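Local coordinates for membrane protein (Acinetobacter baumannii AB307-0294, PDB 5DL5) that forms an outer-membrane beta-barrel channel of the OprD porin family and probably lets small molecules, antibiotics among them, pass across the outer membrane, at residues H251-T256 with G303-Q308; G257-N262 with E271-N276; N320-D325 with E376-V381; I397-Y402 with N417-F422. All blocks are in the same frame, centred on the assembly; numbering follows the deposited sequence.

Interactions 1 and 2 belong to the long loops at one end of the barrel, their centres 9 Å apart; interaction 2 is nested within the chain segment that interaction 1 closes, and Lys273 reaches from one into the other. Interaction 3 sets loop 320-325 against strand 371-384, whose neighbour, strand 394-404, carries interaction 4 at the barrel wall; their centres are 8 Å apart, and Glu376 bonds to Ser400. The loop between strands 289-300 and 332-341 supplies both 303-308 and 320-325, and Tyr306 OH meets Asp325 OD2 at 2.5 Å, linking interactions 1 and 3. One C8E detergent is hydrogen-bonded through its terminal O21 to Tyr322 O and Arg420 NH2, in interactions 3 and 4.

Interaction 1 of 4, residues H251-T256 with G303-Q308; sequences HTYSAT and GYDYGQ
Two long loops of the OprD-type barrel are clasped here around one carboxylate, that of Asp305, which lies in a tight bend where Tyr304 and Asp305 are each the centre of an inverse gamma turn. The side chain leans beside its own backbone N (chi1 -76°) and points at residues 253-254 of the other loop. Its OD2 takes two backbone N-H groups: Tyr253 N at 2.8 Å, meeting the oxygen from above the carboxylate plane along an almost straight bond, and Ser254 N at 2.9 Å on the syn lone pair. OD1 uses its own syn lone pair for the hydroxyl of Ser254, with OG only 2.5 Å from OD1. Ser254 OG in turn accepts Gly303 N at 2.9 Å, so a single hydroxyl joins the carboxylate to the backbone of its own loop. Serine suits this place because its short arm, set between N and C (chi1 67°), keeps OG close to both partners, while at Gly303 a CB would run into that oxygen.

The Tyr253 ring lies flat over the carboxylate, the planes 6° apart, with CE1 3.4 Å from Asp305 CG. Buried and gripped by three donors, Asp305 would be expected to stay ionised. At the ring's far end a water, 2.7 Å from Tyr253 OH, donates to Tyr306 O. Beyond the pair, Thr252 OG1 bonds to Tyr263 OH, Asp305 packs on Phe246 of strand 233-246, and Tyr304 stacks on Tyr242 of that strand while touching Asn275 and Ile277 of strand 273-286.

Interaction 2 of 4, residues G257-N262 with E271-N276; sequences GTVAPN and EEKTNN
A lysine at the start of strand 273-286 ties down the long loop that precedes that strand through backbone oxygens. Lys273 points its CB toward residues 257-259; its chain bends at chi2 (-65°) and then runs extended, which carries NZ to 2.5 Å from Thr258 O. The ammonium approaches this carbonyl from above its plane, 46° out of it and not on a lone pair. A second hydrogen bond goes from NZ to Thr256 O, two residues earlier, and the charge thus bridges alternate carbonyls of the loop. A long, flexible base suits a gap this wide, for Gly257 CA and Lys273 CA are 9.1 Å apart.

In this porin barrel the strand has strand 233-246 beside it, with Lys273 paired through its backbone to Phe246, so the loop folds back over the end of its own hairpin. Glu271, just ahead of the strand, adds a long salt bridge, its OE2 3.6 Å from Lys273 NZ, and would help balance the charge. The Glu271 side chain crosses that of Thr258 at about a right angle, with Glu271 OE1 3.3 Å from Thr258 CG2. Gly257 has a positive phi (72°), which a residue without a side chain adopts easily.

Interaction 3 of 4, residues N320-D325 with E376-V381; sequences NSYMSD and EFFNQV. With C8E ((hydroxyethyloxy)tri(ethyloxy)octane), chain B.
The loop between strands 289-300 and 332-341 folds in against the wall of the porin barrel here, meeting side chains of strand 371-384, and probably narrows the channel, as inward-folded loops do in porins.

The polar part is a carboxylate holding two consecutive backbone N-H groups. Glu376 CG stands anti to its backbone N (chi1 -165°), and the extended chain delivers both oxygens to the loop. OE1 accepts Met323 N at 2.9 Å and OE2 accepts Ser324 N at 2.8 Å, each on its syn lone pair, so the two bonds fix the rotation of the carboxylate. Glutamate suits the place, being long enough to span from wall to loop. OE1 also accepts the hydroxyl of Ser400 on the neighbouring strand; three donors therefore grip the buried carboxylate, consistent with its being ionised. Around it the aliphatic carbons crowd in, with Tyr322 CB 3.2 Å from OE1.

The aromatic part joins Tyr322 to Phe378, whose ring centres lie 4.5 Å apart with planes at an oblique 32°. Tyr322 CD1 sits over the middle of the Phe378 face. Tyrosine suits the place because its ring carbons pack on Phe378 while its hydroxyl reaches Gln335 and Gln337 of strand 332-341.

Within the loop, Tyr322 N bonds to Ser324 O at 3.0 Å, and Ser321 OG makes a very short bond of 2.3 Å to Asp325 OD1. The carbonyl of Tyr322 turns the other way, to the detergent: C8E O21 donates to Tyr322 O at 2.9 Å.

Interaction 4 of 4, residues I397-Y402 with N417-F422; sequences IRNSYY and NEWRIF. With C8E ((hydroxyethyloxy)tri(ethyloxy)octane), chain B.
Strands 397-402 and 417-422 run antiparallel as a beta hairpin, their directions at 168° and their axes 4.7 Å apart at closest. Arg398 with Arg420 and Ser400 with Glu418 are the hydrogen-bonded pairs; Arg398 N and Arg420 O are 2.9 Å apart. Between and beside them lie the non-hydrogen-bonded pairs Ile397 with Ile421, Asn399 with Trp419, and Tyr401 with Asn417.

The face of Arg398 and Arg420 carries two like charges laid flat on each other. The guanidinium planes are 10° apart with centres 3.6 Å apart, the chains running side by side; Arg398, bent at chi3 (-108°), covers one face of Arg420. Such close cations should repel, but Glu418 probably offsets part of the charge: its OE1 is 3.0 Å from Arg420 NH2, with a weak bond to NE, in a salt bridge. The same NH2 also donates almost straight, in the guanidinium plane, to C8E O21 at 2.7 Å. Arginine suits this because its flat head can stack and bond at once.

On the opposite face Asn399 CB lies over the six-membered ring of Trp419 in a CH-pi contact, 3.8 Å from its centroid, and Ile397 CG2 touches that ring's edge at CZ3. Strand 371-384 flanks residues 397-402, Phe378 and Gln380 touching Arg398; on the other side the chain's last strand, 416-428, pairs with the first, 29-43, whose Arg41 salt-bridges Glu418, and this closes the barrel.

Interaction 1 of 4, residues H251-T256 with G303-Q308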
# COMPACT_ATOMS: atom_id res chain seq x y z
N HIS A 251 11.70 -7.61 13.60
CA HIS A 251 11.62 -6.28 14.05
C HIS A 251 10.18 -5.90 14.28
O HIS A 251 9.35 -5.96 13.36
CB HIS A 251 12.27 -5.35 13.02
CG HIS A 251 13.75 -5.43 13.02
ND1 HIS A 251 14.47 -6.22 12.13
CD2 HIS A 251 14.65 -4.79 13.78
CE1 HIS A 251 15.75 -6.07 12.37
NE2 HIS A 251 15.89 -5.17 13.32
N THR A 252 9.87 -5.50 15.50
CA THR A 252 8.50 -4.99 15.83
C THR A 252 8.70 -3.80 16.79
O THR A 252 9.85 -3.59 17.25
CB THR A 252 7.67 -6.06 16.60
OG1 THR A 252 8.37 -6.54 17.76
CG2 THR A 252 7.29 -7.19 15.76
N TYR A 253 7.61 -3.09 17.15
CA TYR A 253 7.71 -1.92 18.05
C TYR A 253 6.56 -1.96 19.08
O TYR A 253 6.77 -1.48 20.16
CB TYR A 253 7.74 -0.63 17.33
CG TYR A 253 6.58 -0.45 16.38
CD1 TYR A 253 6.66 -0.93 15.11
CD2 TYR A 253 5.31 0.21 16.79
CE1 TYR A 253 5.61 -0.77 14.18
CE2 TYR A 253 4.23 0.34 15.88
CZ TYR A 253 4.43 -0.12 14.56
OH TYR A 253 3.45 -0.11 13.56
N SER A 254 5.39 -2.55 18.83
CA SER A 254 4.23 -2.46 19.82
C SER A 254 4.07 -3.73 20.67
O SER A 254 3.06 -3.94 21.25
CB SER A 254 2.97 -2.12 18.95
OG SER A 254 2.65 -3.22 18.10
N ALA A 255 5.07 -4.63 20.75
CA ALA A 255 4.86 -5.94 21.39
C ALA A 255 4.59 -5.77 22.84
O ALA A 255 5.09 -4.81 23.42
CB ALA A 255 6.07 -6.85 21.28
N THR A 256 3.78 -6.68 23.41
CA THR A 256 3.61 -6.71 24.92
C THR A 256 3.98 -8.07 25.39
O THR A 256 4.37 -8.94 24.57
CB THR A 256 2.16 -6.37 25.34
OG1 THR A 256 1.20 -7.09 24.52
CG2 THR A 256 1.95 -4.91 25.12
N GLY A 303 0.71 -5.35 17.95
CA GLY A 303 -0.05 -4.75 16.86
C GLY A 303 0.32 -5.25 15.47
O GLY A 303 1.13 -6.14 15.32
N TYR A 304 -0.36 -4.72 14.47
CA TYR A 304 -0.14 -5.03 13.05
C TYR A 304 1.09 -4.21 12.56
O TYR A 304 0.95 -3.19 11.87
CB TYR A 304 -1.40 -4.92 12.22
CG TYR A 304 -1.20 -5.39 10.81
CD1 TYR A 304 -0.76 -6.68 10.56
CD2 TYR A 304 -1.34 -4.55 9.69
CE1 TYR A 304 -0.50 -7.11 9.29
CE2 TYR A 304 -1.16 -5.02 8.38
CZ TYR A 304 -0.66 -6.27 8.17
OH TYR A 304 -0.31 -6.82 6.94
N ASP A 305 2.29 -4.65 12.98
CA ASP A 305 3.57 -3.84 12.85
C ASP A 305 4.13 -4.17 11.42
O ASP A 305 5.17 -4.80 11.30
CB ASP A 305 4.55 -4.20 13.95
CG ASP A 305 4.24 -3.62 15.32
OD1 ASP A 305 3.08 -3.28 15.62
OD2 ASP A 305 5.10 -3.75 16.21
N TYR A 306 3.32 -3.90 10.38
CA TYR A 306 3.66 -4.17 9.00
C TYR A 306 4.76 -3.20 8.50
O TYR A 306 4.99 -2.07 9.02
CB TYR A 306 2.42 -4.19 8.09
CG TYR A 306 1.94 -2.80 7.65
CD1 TYR A 306 1.19 -1.99 8.50
CD2 TYR A 306 2.31 -2.25 6.44
CE1 TYR A 306 0.78 -0.71 8.14
CE2 TYR A 306 1.94 -1.00 6.11
CZ TYR A 306 1.20 -0.22 6.96
OH TYR A 306 0.86 1.07 6.65
N GLY A 307 5.47 -3.62 7.49
CA GLY A 307 6.43 -2.69 6.88
C GLY A 307 7.75 -2.62 7.57
O GLY A 307 8.58 -1.88 7.13
N GLN A 308 8.04 -3.44 8.57
CA GLN A 308 9.25 -3.32 9.35
C GLN A 308 10.26 -4.44 9.01
O GLN A 308 11.28 -4.52 9.65
CB GLN A 308 8.97 -3.44 10.82
CG GLN A 308 7.87 -2.58 11.43
CD GLN A 308 8.09 -1.12 11.16
OE1 GLN A 308 7.30 -0.45 10.51
NE2 GLN A 308 9.15 -0.66 11.57
O HOH W 1 3.69 -0.51 10.88

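Interaction 2 of 4, residues G257-N262 with E271-N276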
# COMPACT_ATOMS: atom_id res chain seq x y z
N GLY A 257 3.88 -8.27 26.69
CA GLY A 257 4.34 -9.49 27.30
C GLY A 257 5.84 -9.60 27.33
O GLY A 257 6.51 -8.58 27.40
N THR A 258 6.34 -10.85 27.38
CA THR A 258 7.78 -11.10 27.55
C THR A 258 8.52 -10.57 26.27
O THR A 258 8.23 -11.09 25.15
CB THR A 258 8.09 -12.62 27.71
OG1 THR A 258 7.40 -13.18 28.86
CG2 THR A 258 9.67 -12.90 27.81
N VAL A 259 9.35 -9.52 26.42
CA VAL A 259 10.28 -9.05 25.42
C VAL A 259 11.71 -9.09 25.99
O VAL A 259 11.91 -9.14 27.17
CB VAL A 259 10.04 -7.58 24.99
CG1 VAL A 259 8.71 -7.37 24.33
CG2 VAL A 259 10.14 -6.63 26.17
N ALA A 260 12.68 -9.00 25.10
CA ALA A 260 14.13 -8.90 25.46
C ALA A 260 14.56 -7.53 26.01
O ALA A 260 14.10 -6.51 25.55
CB ALA A 260 14.99 -9.23 24.25
N PRO A 261 15.57 -7.51 26.93
CA PRO A 261 15.98 -6.28 27.60
C PRO A 261 16.18 -5.15 26.70
O PRO A 261 15.94 -4.01 27.07
CB PRO A 261 17.34 -6.66 28.26
CG PRO A 261 17.17 -8.14 28.59
CD PRO A 261 16.24 -8.69 27.49
N ASN A 262 16.64 -5.48 25.50
CA ASN A 262 17.07 -4.52 24.55
C ASN A 262 16.02 -4.13 23.52
O ASN A 262 16.28 -3.30 22.66
CB ASN A 262 18.30 -5.14 23.87
CG ASN A 262 19.11 -4.12 23.12
OD1 ASN A 262 19.09 -2.94 23.45
ND2 ASN A 262 19.82 -4.56 22.11
N GLU A 271 11.18 -13.34 21.15
CA GLU A 271 10.30 -14.49 21.01
C GLU A 271 9.19 -14.15 20.04
O GLU A 271 9.06 -12.96 19.63
CB GLU A 271 9.69 -14.90 22.34
CG GLU A 271 8.77 -13.89 22.94
CD GLU A 271 8.32 -14.34 24.35
OE1 GLU A 271 9.18 -14.74 25.16
OE2 GLU A 271 7.08 -14.27 24.64
N GLU A 272 8.48 -15.20 19.60
CA GLU A 272 7.44 -15.04 18.58
C GLU A 272 6.32 -14.12 19.18
O GLU A 272 6.10 -14.10 20.41
CB GLU A 272 6.93 -16.42 18.08
CG GLU A 272 8.05 -17.21 17.40
CD GLU A 272 7.58 -18.32 16.48
OE1 GLU A 272 6.75 -19.17 16.88
OE2 GLU A 272 8.07 -18.36 15.33
N LYS A 273 5.72 -13.32 18.33
CA LYS A 273 4.58 -12.46 18.71
C LYS A 273 3.58 -12.63 17.58
O LYS A 273 3.97 -12.89 16.43
CB LYS A 273 5.06 -11.02 18.84
CG LYS A 273 6.05 -10.70 19.96
CD LYS A 273 5.49 -10.89 21.40
CE LYS A 273 6.63 -10.77 22.41
NZ LYS A 273 6.11 -10.91 23.77
N THR A 274 2.31 -12.57 17.94
CA THR A 274 1.22 -12.83 17.05
C THR A 274 0.24 -11.70 17.08
O THR A 274 -0.11 -11.20 18.16
CB THR A 274 0.53 -14.15 17.48
OG1 THR A 274 1.39 -15.21 17.12
CG2 THR A 274 -0.81 -14.43 16.67
N ASN A 275 -0.24 -11.34 15.90
CA ASN A 275 -1.27 -10.30 15.70
C ASN A 275 -2.33 -10.96 14.89
O ASN A 275 -2.02 -11.64 13.91
CB ASN A 275 -0.78 -9.19 14.83
CG ASN A 275 -1.81 -8.12 14.53
OD1 ASN A 275 -2.33 -8.05 13.39
ND2 ASN A 275 -2.14 -7.29 15.56
N ASN A 276 -3.57 -10.74 15.26
CA ASN A 276 -4.72 -10.81 14.32
C ASN A 276 -5.37 -9.40 14.20
O ASN A 276 -5.62 -8.73 15.19
CB ASN A 276 -5.79 -11.80 14.80
CG ASN A 276 -5.23 -13.19 14.94
OD1 ASN A 276 -4.92 -13.83 13.97
ND2 ASN A 276 -4.95 -13.59 16.11

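Interaction 3 of 4, residues N320-D325 with E376-V381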
# COMPACT_ATOMS: atom_id res chain seq x y z
N ASN A 320 -9.64 1.21 7.85
CA ASN A 320 -9.37 2.31 8.82
C ASN A 320 -7.90 2.61 8.76
O ASN A 320 -7.09 2.29 9.68
CB ASN A 320 -9.79 2.02 10.22
CG ASN A 320 -11.30 1.84 10.37
OD1 ASN A 320 -12.07 1.99 9.42
ND2 ASN A 320 -11.72 1.46 11.57
N SER A 321 -7.57 3.33 7.70
CA SER A 321 -6.20 3.48 7.26
C SER A 321 -6.09 4.76 6.43
O SER A 321 -6.56 4.78 5.30
CB SER A 321 -5.75 2.32 6.34
OG SER A 321 -4.32 2.45 6.13
N TYR A 322 -5.53 5.79 7.03
CA TYR A 322 -5.33 7.11 6.38
C TYR A 322 -3.94 7.56 6.75
O TYR A 322 -3.02 6.92 6.33
CB TYR A 322 -6.44 8.15 6.79
CG TYR A 322 -7.85 7.76 6.29
CD1 TYR A 322 -8.22 8.01 4.95
CD2 TYR A 322 -8.75 7.08 7.12
CE1 TYR A 322 -9.45 7.58 4.44
CE2 TYR A 322 -9.98 6.65 6.64
CZ TYR A 322 -10.36 6.99 5.33
OH TYR A 322 -11.60 6.63 4.88
N MET A 323 -3.73 8.56 7.59
CA MET A 323 -2.36 8.84 8.00
C MET A 323 -2.02 7.77 9.06
O MET A 323 -1.03 7.10 8.94
CB MET A 323 -2.15 10.23 8.55
CG MET A 323 -0.71 10.33 9.07
SD MET A 323 -0.42 11.90 9.84
CE MET A 323 -1.34 11.77 11.34
N SER A 324 -2.86 7.59 10.09
CA SER A 324 -2.69 6.44 10.98
C SER A 324 -3.36 5.24 10.42
O SER A 324 -4.38 5.33 9.74
CB SER A 324 -3.30 6.74 12.39
OG SER A 324 -3.34 5.57 13.15
N ASP A 325 -2.81 4.06 10.72
CA ASP A 325 -3.41 2.83 10.25
C ASP A 325 -4.20 2.09 11.32
O ASP A 325 -4.71 0.98 11.03
CB ASP A 325 -2.35 1.91 9.75
CG ASP A 325 -1.76 2.42 8.43
OD1 ASP A 325 -2.49 2.79 7.50
OD2 ASP A 325 -0.55 2.33 8.33
N GLU A 376 -8.60 10.66 14.01
CA GLU A 376 -8.23 11.27 12.80
C GLU A 376 -9.43 11.76 12.03
O GLU A 376 -10.37 11.00 11.79
CB GLU A 376 -7.44 10.27 11.89
CG GLU A 376 -6.73 10.98 10.75
CD GLU A 376 -5.79 10.08 9.92
OE1 GLU A 376 -5.50 10.51 8.76
OE2 GLU A 376 -5.33 8.97 10.37
N PHE A 377 -9.38 13.02 11.69
CA PHE A 377 -10.30 13.69 10.74
C PHE A 377 -9.60 13.92 9.36
O PHE A 377 -8.56 14.62 9.25
CB PHE A 377 -10.83 15.04 11.28
CG PHE A 377 -11.92 15.68 10.39
CD1 PHE A 377 -12.98 14.91 9.84
CD2 PHE A 377 -11.90 17.09 10.07
CE1 PHE A 377 -13.96 15.52 9.03
CE2 PHE A 377 -12.90 17.69 9.29
CZ PHE A 377 -13.92 16.92 8.77
N PHE A 378 -10.14 13.28 8.33
CA PHE A 378 -9.49 13.26 7.00
C PHE A 378 -10.39 13.95 5.96
O PHE A 378 -11.66 13.73 5.96
CB PHE A 378 -9.33 11.76 6.65
CG PHE A 378 -8.89 11.52 5.19
CD1 PHE A 378 -7.53 11.62 4.86
CD2 PHE A 378 -9.79 11.23 4.19
CE1 PHE A 378 -7.11 11.39 3.53
CE2 PHE A 378 -9.39 11.09 2.85
CZ PHE A 378 -8.06 11.11 2.53
N ASN A 379 -9.80 14.76 5.06
CA ASN A 379 -10.50 15.26 3.91
C ASN A 379 -9.61 15.12 2.69
O ASN A 379 -8.39 15.38 2.77
CB ASN A 379 -10.91 16.69 4.07
CG ASN A 379 -12.07 16.83 5.04
OD1 ASN A 379 -13.21 16.76 4.64
ND2 ASN A 379 -11.74 16.97 6.35
N GLN A 380 -10.21 14.68 1.60
CA GLN A 380 -9.53 14.70 0.34
C GLN A 380 -10.44 15.22 -0.74
O GLN A 380 -11.56 14.83 -0.84
CB GLN A 380 -9.01 13.28 -0.05
CG GLN A 380 -8.36 13.30 -1.42
CD GLN A 380 -7.60 12.00 -1.69
OE1 GLN A 380 -6.54 11.74 -1.14
NE2 GLN A 380 -8.18 11.17 -2.49
N VAL A 381 -9.94 16.16 -1.50
CA VAL A 381 -10.54 16.53 -2.73
C VAL A 381 -9.63 16.09 -3.88
O VAL A 381 -8.38 16.28 -3.86
CB VAL A 381 -10.72 18.03 -2.82
CG1 VAL A 381 -11.19 18.45 -4.22
CG2 VAL A 381 -11.72 18.51 -1.78
C6 C8E B . 13.36 7.62 7.70
C7 C8E B . 12.42 8.82 7.38
C8 C8E B . 11.77 9.52 8.60
O9 C8E B . 10.41 10.04 8.37
C10 C8E B . 9.55 9.42 9.32
C11 C8E B . 9.08 8.05 8.80
O12 C8E B . 7.90 7.62 9.44
C13 C8E B . 6.72 8.43 9.25
C14 C8E B . 5.89 7.90 8.12
O15 C8E B . 4.51 7.72 8.44
C16 C8E B . 4.16 6.89 9.57
C17 C8E B . 2.84 6.24 9.16
O18 C8E B . 2.20 7.17 8.24
C19 C8E B . 1.48 6.56 7.16
C20 C8E B . 0.75 7.65 6.38
O21 C8E B . -0.26 7.23 5.42

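Interaction 4 of 4, residues I397-Y402 with N417-F422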
# COMPACT_ATOMS: atom_id res chain seq x y z
N ILE A 397 -5.62 16.65 -3.19
CA ILE A 397 -5.25 17.51 -2.10
C ILE A 397 -5.90 16.85 -0.88
O ILE A 397 -7.09 16.62 -0.88
CB ILE A 397 -5.79 18.94 -2.16
CG1 ILE A 397 -5.16 19.74 -3.26
CG2 ILE A 397 -5.46 19.66 -0.86
CD1 ILE A 397 -5.50 19.21 -4.62
N ARG A 398 -5.13 16.55 0.14
CA ARG A 398 -5.65 15.85 1.25
C ARG A 398 -5.05 16.37 2.55
O ARG A 398 -3.89 16.82 2.60
CB ARG A 398 -5.51 14.34 1.11
CG ARG A 398 -4.19 13.74 1.22
CD ARG A 398 -4.16 12.21 1.13
NE ARG A 398 -3.87 11.59 2.42
CZ ARG A 398 -3.75 10.26 2.60
NH1 ARG A 398 -3.88 9.43 1.57
NH2 ARG A 398 -3.63 9.77 3.80
N ASN A 399 -5.88 16.36 3.58
CA ASN A 399 -5.48 16.80 4.91
C ASN A 399 -6.01 15.86 6.02
O ASN A 399 -7.16 15.35 5.93
CB ASN A 399 -6.02 18.19 5.14
CG ASN A 399 -5.80 18.67 6.59
OD1 ASN A 399 -6.73 18.72 7.42
ND2 ASN A 399 -4.58 19.03 6.89
N SER A 400 -5.14 15.63 7.01
CA SER A 400 -5.45 14.89 8.22
C SER A 400 -5.17 15.72 9.43
O SER A 400 -4.03 16.26 9.62
CB SER A 400 -4.66 13.61 8.30
OG SER A 400 -5.24 12.76 7.39
N TYR A 401 -6.19 15.83 10.26
CA TYR A 401 -6.01 16.43 11.59
C TYR A 401 -6.02 15.22 12.59
O TYR A 401 -7.03 14.50 12.68
CB TYR A 401 -7.03 17.59 11.85
CG TYR A 401 -7.15 18.09 13.32
CD1 TYR A 401 -8.06 17.48 14.17
CD2 TYR A 401 -6.46 19.20 13.82
CE1 TYR A 401 -8.24 17.84 15.49
CE2 TYR A 401 -6.66 19.61 15.16
CZ TYR A 401 -7.54 18.88 16.00
OH TYR A 401 -7.87 19.15 17.35
N TYR A 402 -4.86 14.95 13.22
CA TYR A 402 -4.68 13.76 13.96
C TYR A 402 -4.29 14.06 15.39
O TYR A 402 -3.42 14.90 15.62
CB TYR A 402 -3.64 12.88 13.29
CG TYR A 402 -3.21 11.69 14.11
CD1 TYR A 402 -3.95 10.50 14.04
CD2 TYR A 402 -2.11 11.75 14.95
CE1 TYR A 402 -3.59 9.38 14.76
CE2 TYR A 402 -1.76 10.66 15.76
CZ TYR A 402 -2.49 9.46 15.63
OH TYR A 402 -2.19 8.36 16.35
N ASN A 417 -0.96 17.72 12.05
CA ASN A 417 -1.70 18.25 10.97
C ASN A 417 -0.84 17.90 9.74
O ASN A 417 0.25 18.47 9.57
CB ASN A 417 -1.83 19.80 11.16
CG ASN A 417 -2.50 20.16 12.55
OD1 ASN A 417 -3.14 19.33 13.22
ND2 ASN A 417 -2.31 21.40 12.99
N GLU A 418 -1.39 17.15 8.86
CA GLU A 418 -0.70 16.62 7.69
C GLU A 418 -1.36 17.20 6.47
O GLU A 418 -2.58 17.21 6.40
CB GLU A 418 -0.80 15.11 7.55
CG GLU A 418 -0.08 14.59 6.27
CD GLU A 418 -0.04 13.06 6.08
OE1 GLU A 418 -1.04 12.46 5.82
OE2 GLU A 418 1.05 12.43 6.12
N TRP A 419 -0.58 17.65 5.51
CA TRP A 419 -1.13 17.89 4.15
C TRP A 419 -0.37 17.07 3.13
O TRP A 419 0.89 17.03 3.23
CB TRP A 419 -0.92 19.32 3.75
CG TRP A 419 -1.85 20.24 4.40
CD1 TRP A 419 -1.62 20.93 5.55
CD2 TRP A 419 -3.13 20.69 3.91
NE1 TRP A 419 -2.68 21.70 5.84
CE2 TRP A 419 -3.63 21.60 4.86
CE3 TRP A 419 -3.90 20.41 2.77
CZ2 TRP A 419 -4.87 22.25 4.72
CZ3 TRP A 419 -5.17 21.01 2.64
CH2 TRP A 419 -5.64 21.93 3.62
N ARG A 420 -1.07 16.59 2.11
CA ARG A 420 -0.46 15.92 0.94
C ARG A 420 -1.10 16.42 -0.30
O ARG A 420 -2.32 16.52 -0.40
CB ARG A 420 -0.58 14.41 0.86
CG ARG A 420 -0.25 13.67 2.11
CD ARG A 420 -0.30 12.15 1.85
NE ARG A 420 -0.15 11.54 3.14
CZ ARG A 420 -0.31 10.22 3.40
NH1 ARG A 420 -0.51 9.30 2.44
NH2 ARG A 420 -0.25 9.84 4.65
N ILE A 421 -0.24 16.77 -1.26
CA ILE A 421 -0.73 17.17 -2.54
C ILE A 421 0.08 16.40 -3.62
O ILE A 421 1.39 16.45 -3.55
CB ILE A 421 -0.55 18.67 -2.72
CG1 ILE A 421 -1.22 19.42 -1.57
CG2 ILE A 421 -1.05 19.11 -4.08
CD1 ILE A 421 -0.92 20.87 -1.54
N PHE A 422 -0.64 15.89 -4.65
CA PHE A 422 -0.03 15.11 -5.71
C PHE A 422 -0.68 15.49 -7.00
O PHE A 422 -1.87 15.39 -7.12
CB PHE A 422 -0.22 13.60 -5.46
CG PHE A 422 0.69 13.06 -4.38
CD1 PHE A 422 2.07 12.79 -4.65
CD2 PHE A 422 0.20 12.80 -3.10
CE1 PHE A 422 2.93 12.29 -3.66
CE2 PHE A 422 1.09 12.31 -2.10
CZ PHE A 422 2.48 12.11 -2.39
C6 C8E B . 13.36 7.62 7.70
C7 C8E B . 12.42 8.82 7.38
C8 C8E B . 11.77 9.52 8.60
O9 C8E B . 10.41 10.04 8.37
C10 C8E B . 9.55 9.42 9.32
C11 C8E B . 9.08 8.05 8.80
O12 C8E B . 7.90 7.62 9.44
C13 C8E B . 6.72 8.43 9.25
C14 C8E B . 5.89 7.90 8.12
O15 C8E B . 4.51 7.72 8.44
C16 C8E B . 4.16 6.89 9.57
C17 C8E B . 2.84 6.24 9.16
O18 C8E B . 2.20 7.17 8.24
C19 C8E B . 1.48 6.56 7.16
C20 C8E B . 0.75 7.65 6.38
O21 C8E B . -0.26 7.23 5.42